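Local structure of NH(3)-dependent NAD(+) synthetase (3FIU) at residues E30-G35 / S47-T52; P192-G195 / G199-D202; T201-D204 / V208-Q211. The protein belongs to the ammonia-dependent NAD synthetase family of the HUP clan, an alpha/beta fold whose pocket here holds adenosine monophosphate, pyrophosphate and metal ions. All coordinates share one frame; numbering follows the deposited sequence.

How the contacts relate
Contact 1 comes first along the chain and joins strand 31-35 of the four-stranded parallel sheet to segment 47-52, which lies on helix 40-51. Contacts 2 and 3 follow much later, on the other side of the chain's centre: contact 1 lies about 24 Å from contact 2 and about 28 Å from contact 3, centre to centre. Contacts 2 and 3 have centres about 9 Å apart, share Thr-201 and Asp-202, and touch where CB of Pro-192 meets CE1 of Tyr-210 at 3.6 Å. Adenosine monophosphate spans the gap, touching Gly-35 in contact 1 and the 192-195 loop in contact 2, so the sheet and the late loop hold one pocket from two sides.

Contact 1: residues E30-G35 / S47-T52; sequences EGFVIG and SLAVKT. With AMP (adenosine monophosphate), chain G.
Phe-32 brings the CD1-CE1 side of its ring to Ala-49 and Thr-52, joining strand to helix inside a beta-alpha-beta unit formed by strand 31-35, helix 40-51 and strand 56-60 in the parallel sheet of this HUP-clan fold. The base of the phenylalanine side chain points toward segment 47-52, with CG anti to the carbonyl carbon (chi1 -56°), and the ring turns CG, CD1 and CE1 toward residues 49 and 52. CD1 meets the methyl CB of Ala-49 at 3.9 Å, an apolar contact made at an oblique slant. Farther round, Thr-52 comes from the opposite direction: its OG1 lies at the ring edge, near the ring plane, 3.5 Å from CE1, and its methyl CG2 is 4.0 Å from the same carbon. The contact is small and buried, and Ile-140 packs on both Phe-32 and Ala-49, as does Thr-56 of strand 56-60. Cys-24 of helix 9-25 also touches the phenylalanine. At the other end of the strand the carbonyl O of Gly-35 accepts a bond of 2.6 Å from O2' of adenosine monophosphate, so the strand that packs on the helix also reaches the ligand pocket. Ala-49 O is gripped twice by Thr-52: N donates to it at 3.0 Å, and OG1, which accepts from Leu-54 N, donates at 2.7 Å, nearly along the C=O axis (161° at the oxygen).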
ATOM      1  N   GLU A  30     -17.298  11.593  -2.095  1.00 25.04           N
ATOM      2  CA  GLU A  30     -17.740  12.981  -2.225  1.00 27.32           C
ATOM      3  C   GLU A  30     -16.728  13.851  -3.020  1.00 27.22           C
ATOM      4  O   GLU A  30     -17.091  14.894  -3.588  1.00 26.94           O
ATOM      5  CB  GLU A  30     -18.041  13.563  -0.835  1.00 28.93           C
ATOM      6  CG  GLU A  30     -19.278  12.929  -0.167  1.00 37.85           C
ATOM      7  CD  GLU A  30     -19.376  13.208   1.335  1.00 45.55           C
ATOM      8  OE1 GLU A  30     -18.939  14.294   1.801  1.00 49.95           O
ATOM      9  OE2 GLU A  30     -19.902  12.327   2.053  1.00 50.76           O
ATOM     10  N   GLY A  31     -15.471  13.405  -3.104  1.00 24.25           N
ATOM     11  CA  GLY A  31     -14.410  14.225  -3.697  1.00 22.57           C
ATOM     12  C   GLY A  31     -13.038  13.585  -3.555  1.00 21.67           C
ATOM     13  O   GLY A  31     -12.914  12.340  -3.442  1.00 19.58           O
ATOM     14  N   PHE A  32     -12.025  14.440  -3.494  1.00 20.53           N
ATOM     15  CA  PHE A  32     -10.649  14.039  -3.674  1.00 19.77           C
ATOM     16  C   PHE A  32      -9.744  14.560  -2.589  1.00 18.99           C
ATOM     17  O   PHE A  32     -10.004  15.592  -1.952  1.00 18.53           O
ATOM     18  CB  PHE A  32     -10.123  14.599  -5.012  1.00 20.86           C
ATOM     19  CG  PHE A  32     -10.957  14.205  -6.209  1.00 23.28           C
ATOM     20  CD1 PHE A  32     -11.858  15.115  -6.777  1.00 20.89           C
ATOM     21  CD2 PHE A  32     -10.839  12.924  -6.764  1.00 20.37           C
ATOM     22  CE1 PHE A  32     -12.647  14.730  -7.882  1.00 24.15           C
ATOM     23  CE2 PHE A  32     -11.596  12.538  -7.879  1.00 20.32           C
ATOM     24  CZ  PHE A  32     -12.526  13.449  -8.425  1.00 23.11           C
ATOM     25  N   VAL A  33      -8.636  13.855  -2.427  1.00 15.92           N
ATOM     26  CA  VAL A  33      -7.520  14.378  -1.664  1.00 16.43           C
ATOM     27  C   VAL A  33      -6.247  14.032  -2.442  1.00 18.33           C
ATOM     28  O   VAL A  33      -6.180  12.985  -3.145  1.00 17.75           O
ATOM     29  CB  VAL A  33      -7.523  13.861  -0.187  1.00 16.09           C
ATOM     30  CG1 VAL A  33      -7.335  12.345  -0.117  1.00 18.53           C
ATOM     31  CG2 VAL A  33      -6.448  14.599   0.700  1.00 16.38           C
ATOM     32  N   ILE A  34      -5.250  14.906  -2.321  1.00 16.79           N
ATOM     33  CA  ILE A  34      -4.026  14.765  -3.098  1.00 17.81           C
ATOM     34  C   ILE A  34      -2.859  15.336  -2.302  1.00 17.23           C
ATOM     35  O   ILE A  34      -3.029  16.336  -1.615  1.00 18.04           O
ATOM     36  CB  ILE A  34      -4.157  15.443  -4.469  1.00 19.88           C
ATOM     37  CG1 ILE A  34      -2.914  15.139  -5.319  1.00 18.63           C
ATOM     38  CG2 ILE A  34      -4.309  16.962  -4.322  1.00 21.84           C
ATOM     39  CD1 ILE A  34      -3.147  15.312  -6.786  1.00 25.20           C
ATOM     40  N   GLY A  35      -1.709  14.654  -2.334  1.00 14.54           N
ATOM     41  CA  GLY A  35      -0.488  15.207  -1.739  1.00 16.11           C
ATOM     42  C   GLY A  35       0.213  16.131  -2.736  1.00 19.25           C
ATOM     43  O   GLY A  35       0.493  15.727  -3.882  1.00 17.07           O
ATOM     44  N   SER A  47      -5.044  20.370 -10.077  1.00 19.69           N
ATOM     45  CA  SER A  47      -5.759  21.267 -10.982  1.00 20.78           C
ATOM     46  C   SER A  47      -6.932  20.577 -11.712  1.00 21.76           C
ATOM     47  O   SER A  47      -8.026  21.136 -11.816  1.00 20.16           O
ATOM     48  CB  SER A  47      -4.798  21.876 -11.996  1.00 19.57           C
ATOM     49  OG  SER A  47      -3.761  22.601 -11.335  1.00 20.11           O
ATOM     50  N   LEU A  48      -6.694  19.370 -12.213  1.00 23.00           N
ATOM     51  CA  LEU A  48      -7.769  18.583 -12.832  1.00 24.55           C
ATOM     52  C   LEU A  48      -8.885  18.272 -11.844  1.00 24.79           C
ATOM     53  O   LEU A  48     -10.078  18.420 -12.170  1.00 24.46           O
ATOM     54  CB  LEU A  48      -7.206  17.293 -13.444  1.00 25.73           C
ATOM     55  CG  LEU A  48      -6.191  17.437 -14.593  1.00 26.60           C
ATOM     56  CD1 LEU A  48      -5.484  16.107 -14.847  1.00 26.65           C
ATOM     57  CD2 LEU A  48      -6.856  17.929 -15.867  1.00 24.10           C
ATOM     58  N   ALA A  49      -8.511  17.835 -10.635  1.00 23.88           N
ATOM     59  CA  ALA A  49      -9.499  17.497  -9.613  1.00 24.23           C
ATOM     60  C   ALA A  49     -10.377  18.706  -9.353  1.00 24.81           C
ATOM     61  O   ALA A  49     -11.617  18.597  -9.340  1.00 23.76           O
ATOM     62  CB  ALA A  49      -8.827  17.076  -8.324  1.00 23.63           C
ATOM     63  N   VAL A  50      -9.736  19.860  -9.164  1.00 24.36           N
ATOM     64  CA  VAL A  50     -10.462  21.101  -8.884  1.00 24.87           C
ATOM     65  C   VAL A  50     -11.489  21.418  -9.976  1.00 24.51           C
ATOM     66  O   VAL A  50     -12.592  21.876  -9.670  1.00 24.69           O
ATOM     67  CB  VAL A  50      -9.516  22.291  -8.654  1.00 23.98           C
ATOM     68  CG1 VAL A  50     -10.327  23.569  -8.570  1.00 28.87           C
ATOM     69  CG2 VAL A  50      -8.752  22.068  -7.351  1.00 23.76           C
ATOM     70  N   LYS A  51     -11.132  21.147 -11.231  1.00 25.77           N
ATOM     71  CA  LYS A  51     -12.026  21.419 -12.369  1.00 27.91           C
ATOM     72  C   LYS A  51     -13.302  20.581 -12.405  1.00 28.04           C
ATOM     73  O   LYS A  51     -14.272  20.963 -13.065  1.00 27.97           O
ATOM     74  CB  LYS A  51     -11.282  21.251 -13.689  1.00 29.10           C
ATOM     75  CG  LYS A  51     -10.290  22.384 -13.977  1.00 35.96           C
ATOM     76  CD  LYS A  51     -10.286  22.753 -15.436  1.00 43.84           C
ATOM     77  CE  LYS A  51      -9.469  24.004 -15.664  1.00 45.71           C
ATOM     78  NZ  LYS A  51     -10.144  25.206 -15.111  1.00 49.32           N
ATOM     79  N   THR A  52     -13.320  19.441 -11.711  1.00 26.55           N
ATOM     80  CA  THR A  52     -14.546  18.632 -11.612  1.00 25.96           C
ATOM     81  C   THR A  52     -15.642  19.353 -10.825  1.00 27.81           C
ATOM     82  O   THR A  52     -16.800  18.962 -10.891  1.00 27.40           O
ATOM     83  CB  THR A  52     -14.323  17.279 -10.858  1.00 25.61           C
ATOM     84  OG1 THR A  52     -14.061  17.539  -9.474  1.00 22.98           O
ATOM     85  CG2 THR A  52     -13.201  16.440 -11.484  1.00 23.55           C
TER
HETATM   86  P   AMP G3001       7.764  12.271  -6.831  1.00 26.74           P
HETATM   87  O1P AMP G3001       7.255  11.741  -8.159  1.00 21.62           O
HETATM   88  O2P AMP G3001       8.496  11.190  -6.019  1.00 24.31           O
HETATM   89  O3P AMP G3001       8.463  13.585  -6.807  1.00 22.27           O
HETATM   90  O5' AMP G3001       6.446  12.466  -5.897  1.00 23.48           O
HETATM   91  C5' AMP G3001       5.403  11.469  -5.940  1.00 20.20           C
HETATM   92  C4' AMP G3001       4.179  12.036  -5.242  1.00 22.09           C
HETATM   93  O4' AMP G3001       4.330  12.005  -3.817  1.00 22.00           O
HETATM   94  C3' AMP G3001       3.934  13.508  -5.542  1.00 20.60           C
HETATM   95  O3' AMP G3001       3.285  13.617  -6.802  1.00 17.93           O
HETATM   96  C2' AMP G3001       3.033  13.914  -4.380  1.00 13.94           C
HETATM   97  O2' AMP G3001       1.653  13.575  -4.641  1.00 16.62           O
HETATM   98  C1' AMP G3001       3.582  13.073  -3.225  1.00 17.66           C
HETATM   99  N9  AMP G3001       4.542  13.895  -2.452  1.00 21.33           N
HETATM  100  C8  AMP G3001       5.899  13.886  -2.544  1.00 23.26           C
HETATM  101  N7  AMP G3001       6.455  14.786  -1.690  1.00 23.12           N
HETATM  102  C5  AMP G3001       5.426  15.406  -1.063  1.00 21.10           C
HETATM  103  C6  AMP G3001       5.311  16.445  -0.024  1.00 20.64           C
HETATM  104  N6  AMP G3001       6.417  17.051   0.470  1.00 17.82           N
HETATM  105  N1  AMP G3001       4.060  16.758   0.359  1.00 16.94           N
HETATM  106  C2  AMP G3001       2.941  16.192  -0.138  1.00 20.07           C
HETATM  107  N3  AMP G3001       2.960  15.212  -1.084  1.00 22.21           N
HETATM  108  C4  AMP G3001       4.174  14.805  -1.552  1.00 22.05           C

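Contact 2: residues P192-G195 / G199-D202; sequences PSAG and GQTD. With NA (sodium ion), chain I; MG (magnesium ion), chain F; POP (pyrophosphate 2-), chain H; AMP (adenosine monophosphate), chain G.
Pro-192 and Ser-193 are tied to Gln-200 and Asp-202 by a polar, partly buried contact within a single loop, the one that leads from helix 185-189 into helix 202-206. Two hydrogen bonds cross it. Asp-202 N gives a nearly straight bond to Pro-192 O, 2.8 Å long with 176° at the hydrogen, though the donor is tilted from the carbonyl plane. Ser-193 OG donates to Gln-200 O at 2.7 Å, arriving from above that carbonyl plane and not on a lone pair. The serine hydroxyl, swung opposite its own N (chi1 172°), also receives Gly-195 N, an ST turn that curls residues 193-195. Gln-200, extended beyond CG, carries its amide to this turn, where its OE1 lies 3.6 Å from CB of Ala-194; OE1 itself accepts from Leu-196 N, and NE2 is hydrogen-bonded to OE1 of Glu-205. The loop edges the ligand pocket of this NAD synthase fold, and two metal ions meet it there. Ser-193 O binds magnesium at 2.2 Å, while Ser-193 N donates to pyrophosphate O6 at 2.9 Å; that O6 binds both magnesium and sodium. Asp-202 takes the sodium ion with both carboxylate oxygens, unequally: OD2 at 2.4 Å and OD1 at 2.9 Å. Adenosine monophosphate O3P, likewise shared by both metals, completes the link between the two ligands. OD2 has a second partner in Tyr-210, and OD1 accepts from a water that in turn takes the N-H of Ala-194 at 2.9 Å.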
ATOM      1  N   PRO A 192      12.128  18.031 -12.234  1.00 23.23           N
ATOM      2  CA  PRO A 192      11.445  16.904 -11.571  1.00 22.84           C
ATOM      3  C   PRO A 192      12.352  16.245 -10.527  1.00 23.77           C
ATOM      4  O   PRO A 192      13.532  15.995 -10.791  1.00 23.76           O
ATOM      5  CB  PRO A 192      11.158  15.943 -12.735  1.00 22.02           C
ATOM      6  CG  PRO A 192      10.938  16.868 -13.909  1.00 21.58           C
ATOM      7  CD  PRO A 192      12.013  17.930 -13.704  1.00 22.91           C
ATOM      8  N   SER A 193      11.820  16.001  -9.327  1.00 22.63           N
ATOM      9  CA  SER A 193      12.666  15.605  -8.205  1.00 23.18           C
ATOM     10  C   SER A 193      11.836  14.909  -7.149  1.00 23.27           C
ATOM     11  O   SER A 193      10.703  15.324  -6.888  1.00 23.41           O
ATOM     12  CB  SER A 193      13.333  16.844  -7.588  1.00 24.00           C
ATOM     13  OG  SER A 193      14.015  16.497  -6.397  1.00 25.02           O
ATOM     14  N   ALA A 194      12.392  13.879  -6.516  1.00 23.99           N
ATOM     15  CA  ALA A 194      11.676  13.210  -5.419  1.00 25.31           C
ATOM     16  C   ALA A 194      11.817  13.996  -4.101  1.00 27.48           C
ATOM     17  O   ALA A 194      11.214  13.619  -3.096  1.00 27.27           O
ATOM     18  CB  ALA A 194      12.173  11.724  -5.248  1.00 25.59           C
ATOM     19  N   GLY A 195      12.642  15.055  -4.107  1.00 26.63           N
ATOM     20  CA  GLY A 195      12.820  15.957  -2.951  1.00 28.69           C
ATOM     21  C   GLY A 195      13.597  15.439  -1.732  1.00 30.58           C
ATOM     22  O   GLY A 195      13.486  16.005  -0.632  1.00 29.92           O
ATOM     23  N   GLY A 199      19.039  19.713  -4.638  1.00 37.59           N
ATOM     24  CA  GLY A 199      19.670  19.435  -5.918  1.00 34.53           C
ATOM     25  C   GLY A 199      19.406  18.054  -6.491  1.00 33.00           C
ATOM     26  O   GLY A 199      19.873  17.754  -7.593  1.00 32.19           O
ATOM     27  N   GLN A 200      18.671  17.195  -5.775  1.00 30.16           N
ATOM     28  CA  GLN A 200      18.338  15.879  -6.342  1.00 28.05           C
ATOM     29  C   GLN A 200      17.433  16.048  -7.564  1.00 27.55           C
ATOM     30  O   GLN A 200      16.491  16.826  -7.532  1.00 25.51           O
ATOM     31  CB  GLN A 200      17.681  14.952  -5.305  1.00 28.42           C
ATOM     32  CG  GLN A 200      17.223  13.612  -5.886  1.00 29.15           C
ATOM     33  CD  GLN A 200      16.258  12.810  -4.979  1.00 31.40           C
ATOM     34  OE1 GLN A 200      15.257  13.334  -4.467  1.00 31.00           O
ATOM     35  NE2 GLN A 200      16.537  11.522  -4.835  1.00 30.56           N
ATOM     36  N   THR A 201      17.726  15.347  -8.660  1.00 27.93           N
ATOM     37  CA  THR A 201      16.834  15.400  -9.819  1.00 27.23           C
ATOM     38  C   THR A 201      16.533  13.996 -10.319  1.00 25.61           C
ATOM     39  O   THR A 201      17.397  13.107 -10.285  1.00 26.87           O
ATOM     40  CB  THR A 201      17.397  16.242 -11.015  1.00 28.83           C
ATOM     41  OG1 THR A 201      18.525  15.553 -11.583  1.00 28.58           O
ATOM     42  CG2 THR A 201      17.807  17.651 -10.572  1.00 28.96           C
ATOM     43  N   ASP A 202      15.305  13.794 -10.785  1.00 24.69           N
ATOM     44  CA  ASP A 202      14.904  12.495 -11.308  1.00 23.34           C
ATOM     45  C   ASP A 202      15.850  12.011 -12.427  1.00 24.55           C
ATOM     46  O   ASP A 202      16.208  10.833 -12.488  1.00 24.51           O
ATOM     47  CB  ASP A 202      13.508  12.580 -11.897  1.00 22.55           C
ATOM     48  CG  ASP A 202      12.424  12.772 -10.843  1.00 25.73           C
ATOM     49  OD1 ASP A 202      12.734  12.923  -9.634  1.00 24.39           O
ATOM     50  OD2 ASP A 202      11.249  12.788 -11.253  1.00 23.73           O
TER
HETATM   51 NA    NA I 250       9.836  12.827  -9.260  1.00 19.38          NA
HETATM   52 MG    MG F5002       8.538  15.524  -7.091  1.00 20.99          MG
HETATM   53  P1  POP H4001       5.646  15.578  -8.379  1.00 19.14           P
HETATM   54  O1  POP H4001       4.412  16.443  -8.298  1.00 19.01           O
HETATM   55  O2  POP H4001       5.289  14.130  -8.553  1.00 17.12           O
HETATM   56  O3  POP H4001       6.582  15.718  -7.188  1.00 19.86           O
HETATM   57  O   POP H4001       6.443  15.994  -9.731  1.00 17.79           O
HETATM   58  P2  POP H4001       7.850  15.332 -10.155  1.00 19.41           P
HETATM   59  O4  POP H4001       7.654  13.844 -10.398  1.00 18.45           O
HETATM   60  O5  POP H4001       8.127  16.039 -11.450  1.00 17.35           O
HETATM   61  O6  POP H4001       8.954  15.599  -9.161  1.00 18.56           O
HETATM   62  P   AMP G3001       7.764  12.271  -6.831  1.00 26.74           P
HETATM   63  O1P AMP G3001       7.255  11.741  -8.159  1.00 21.62           O
HETATM   64  O2P AMP G3001       8.496  11.190  -6.019  1.00 24.31           O
HETATM   65  O3P AMP G3001       8.463  13.585  -6.807  1.00 22.27           O
HETATM   66  O5' AMP G3001       6.446  12.466  -5.897  1.00 23.48           O
HETATM   67  C5' AMP G3001       5.403  11.469  -5.940  1.00 20.20           C
HETATM   68  C4' AMP G3001       4.179  12.036  -5.242  1.00 22.09           C
HETATM   69  O4' AMP G3001       4.330  12.005  -3.817  1.00 22.00           O
HETATM   70  C3' AMP G3001       3.934  13.508  -5.542  1.00 20.60           C
HETATM   71  O3' AMP G3001       3.285  13.617  -6.802  1.00 17.93           O
HETATM   72  C2' AMP G3001       3.033  13.914  -4.380  1.00 13.94           C
HETATM   73  O2' AMP G3001       1.653  13.575  -4.641  1.00 16.62           O
HETATM   74  C1' AMP G3001       3.582  13.073  -3.225  1.00 17.66           C
HETATM   75  N9  AMP G3001       4.542  13.895  -2.452  1.00 21.33           N
HETATM   76  C8  AMP G3001       5.899  13.886  -2.544  1.00 23.26           C
HETATM   77  N7  AMP G3001       6.455  14.786  -1.690  1.00 23.12           N
HETATM   78  C5  AMP G3001       5.426  15.406  -1.063  1.00 21.10           C
HETATM   79  C6  AMP G3001       5.311  16.445  -0.024  1.00 20.64           C
HETATM   80  N6  AMP G3001       6.417  17.051   0.470  1.00 17.82           N
HETATM   81  N1  AMP G3001       4.060  16.758   0.359  1.00 16.94           N
HETATM   82  C2  AMP G3001       2.941  16.192  -0.138  1.00 20.07           C
HETATM   83  N3  AMP G3001       2.960  15.212  -1.084  1.00 22.21           N
HETATM   84  C4  AMP G3001       4.174  14.805  -1.552  1.00 22.05           C
HETATM   85  O   HOH W   1      14.603  12.593  -7.805  1.00 23.43           O
HETATM   86  O   HOH W   2       8.471  15.473  -4.967  1.00 20.26           O
HETATM   87  O   HOH W   3       8.984  17.488  -6.896  1.00 21.02           O
HETATM   88  O   HOH W   4       9.577  10.144  -9.733  1.00 43.70           O

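Contact 3: residues T201-D204 / V208-Q211; sequences TDED and VTYQ. With NA (sodium ion), chain I.
Glu-203 and Tyr-210 meet across a short turn between two helices; three hydrogen bonds cross the contact, one of them weak. Tyr-210 N donates to OE2 of Glu-203, 2.8 Å away with 168° at the hydrogen, on the anti side of the carboxylate and 33° out of its plane. Glu-203 gets there because its chain is extended beyond CG. Since Thr-209, whose N is hydrogen-bonded to OE1 of Glu-212, is the N-cap of helix 210-218, the carboxylate of Glu-203 falls at the start of that helix, where the helix dipole would be expected to favour its negative charge. A water donates to OE2 as well and accepts from Gln-211 N, so a second N-H of the first turn is served through it. The weak bond, 3.3 Å, runs from Val-208 N to Glu-203 O. Between side chains, OH of Tyr-210 donates to OD2 of Asp-202, very short at 2.5 Å; OD2 lies in the ring plane at its edge, while the carboxylate and ring planes are 57° apart. Nonpolar contact is lighter: CG of Glu-203 lies 3.7 Å from Tyr-210 CD1, and CB of Asp-202 3.6 Å from CE1. Lys-171 of helix 171-180 makes a cation-pi contact with the tyrosine ring, Cys-146 of helix 145-150 touches it, and Val-208 packs on Ala-226, Arg-229 and Ile-230 of helix 224-235.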
ATOM      1  N   THR A 201      17.726  15.347  -8.660  1.00 27.93           N
ATOM      2  CA  THR A 201      16.834  15.400  -9.819  1.00 27.23           C
ATOM      3  C   THR A 201      16.533  13.996 -10.319  1.00 25.61           C
ATOM      4  O   THR A 201      17.397  13.107 -10.285  1.00 26.87           O
ATOM      5  CB  THR A 201      17.397  16.242 -11.015  1.00 28.83           C
ATOM      6  OG1 THR A 201      18.525  15.553 -11.583  1.00 28.58           O
ATOM      7  CG2 THR A 201      17.807  17.651 -10.572  1.00 28.96           C
ATOM      8  N   ASP A 202      15.305  13.794 -10.785  1.00 24.69           N
ATOM      9  CA  ASP A 202      14.904  12.495 -11.308  1.00 23.34           C
ATOM     10  C   ASP A 202      15.850  12.011 -12.427  1.00 24.55           C
ATOM     11  O   ASP A 202      16.208  10.833 -12.488  1.00 24.51           O
ATOM     12  CB  ASP A 202      13.508  12.580 -11.897  1.00 22.55           C
ATOM     13  CG  ASP A 202      12.424  12.772 -10.843  1.00 25.73           C
ATOM     14  OD1 ASP A 202      12.734  12.923  -9.634  1.00 24.39           O
ATOM     15  OD2 ASP A 202      11.249  12.788 -11.253  1.00 23.73           O
ATOM     16  N   GLU A 203      16.222  12.927 -13.317  1.00 24.58           N
ATOM     17  CA  GLU A 203      17.010  12.546 -14.486  1.00 25.74           C
ATOM     18  C   GLU A 203      18.424  12.094 -14.099  1.00 28.04           C
ATOM     19  O   GLU A 203      18.923  11.103 -14.659  1.00 28.02           O
ATOM     20  CB  GLU A 203      17.015  13.680 -15.499  1.00 25.07           C
ATOM     21  CG  GLU A 203      15.629  13.899 -16.104  1.00 22.86           C
ATOM     22  CD  GLU A 203      15.656  14.915 -17.227  1.00 29.67           C
ATOM     23  OE1 GLU A 203      16.565  15.775 -17.209  1.00 29.76           O
ATOM     24  OE2 GLU A 203      14.778  14.858 -18.111  1.00 26.03           O
ATOM     25  N   ASP A 204      19.024  12.768 -13.103  1.00 29.51           N
ATOM     26  CA  ASP A 204      20.319  12.370 -12.532  1.00 30.65           C
ATOM     27  C   ASP A 204      20.202  11.024 -11.861  1.00 30.61           C
ATOM     28  O   ASP A 204      21.130  10.212 -11.889  1.00 30.00           O
ATOM     29  CB  ASP A 204      20.776  13.341 -11.442  1.00 32.81           C
ATOM     30  CG  ASP A 204      21.553  14.517 -11.974  1.00 39.57           C
ATOM     31  OD1 ASP A 204      21.447  14.844 -13.177  1.00 47.58           O
ATOM     32  OD2 ASP A 204      22.283  15.130 -11.159  1.00 48.45           O
ATOM     33  N   VAL A 208      18.960   8.931 -17.174  1.00 30.57           N
ATOM     34  CA  VAL A 208      18.251   8.960 -18.453  1.00 30.15           C
ATOM     35  C   VAL A 208      17.251  10.089 -18.371  1.00 29.50           C
ATOM     36  O   VAL A 208      16.693  10.335 -17.300  1.00 29.72           O
ATOM     37  CB  VAL A 208      17.620   7.582 -18.809  1.00 29.25           C
ATOM     38  CG1 VAL A 208      16.522   7.157 -17.816  1.00 32.17           C
ATOM     39  CG2 VAL A 208      17.074   7.570 -20.209  1.00 30.25           C
ATOM     40  N   THR A 209      17.069  10.815 -19.467  1.00 27.07           N
ATOM     41  CA  THR A 209      16.224  12.002 -19.451  1.00 26.84           C
ATOM     42  C   THR A 209      14.770  11.618 -19.671  1.00 25.72           C
ATOM     43  O   THR A 209      14.461  10.536 -20.214  1.00 25.71           O
ATOM     44  CB  THR A 209      16.628  13.022 -20.546  1.00 27.34           C
ATOM     45  OG1 THR A 209      16.364  12.456 -21.836  1.00 27.20           O
ATOM     46  CG2 THR A 209      18.086  13.416 -20.435  1.00 27.59           C
ATOM     47  N   TYR A 210      13.860  12.484 -19.246  1.00 26.01           N
ATOM     48  CA  TYR A 210      12.453  12.238 -19.540  1.00 25.70           C
ATOM     49  C   TYR A 210      12.181  12.218 -21.028  1.00 26.23           C
ATOM     50  O   TYR A 210      11.299  11.489 -21.474  1.00 24.98           O
ATOM     51  CB  TYR A 210      11.509  13.219 -18.822  1.00 24.53           C
ATOM     52  CG  TYR A 210      11.294  12.826 -17.364  1.00 23.94           C
ATOM     53  CD1 TYR A 210      11.920  13.541 -16.313  1.00 25.99           C
ATOM     54  CD2 TYR A 210      10.496  11.710 -17.032  1.00 24.48           C
ATOM     55  CE1 TYR A 210      11.731  13.151 -14.957  1.00 23.86           C
ATOM     56  CE2 TYR A 210      10.302  11.333 -15.705  1.00 26.71           C
ATOM     57  CZ  TYR A 210      10.913  12.052 -14.677  1.00 23.01           C
ATOM     58  OH  TYR A 210      10.682  11.649 -13.369  1.00 25.84           O
ATOM     59  N   GLN A 211      12.924  13.006 -21.801  1.00 27.98           N
ATOM     60  CA  GLN A 211      12.682  13.019 -23.250  1.00 29.45           C
ATOM     61  C   GLN A 211      13.001  11.646 -23.847  1.00 28.17           C
ATOM     62  O   GLN A 211      12.245  11.138 -24.687  1.00 28.71           O
ATOM     63  CB  GLN A 211      13.467  14.120 -23.972  1.00 30.16           C
ATOM     64  CG  GLN A 211      12.915  14.390 -25.397  1.00 33.52           C
ATOM     65  CD  GLN A 211      11.402  14.643 -25.407  1.00 41.96           C
ATOM     66  OE1 GLN A 211      10.903  15.538 -24.712  1.00 44.28           O
ATOM     67  NE2 GLN A 211      10.662  13.840 -26.180  1.00 41.33           N
TER
HETATM   68 NA    NA I 250       9.836  12.827  -9.260  1.00 19.38          NA
HETATM   69  O   HOH W   5      14.171  15.477 -20.820  1.00 31.64           O
HETATM   70  O   HOH W   4       9.577  10.144  -9.733  1.00 43.70           O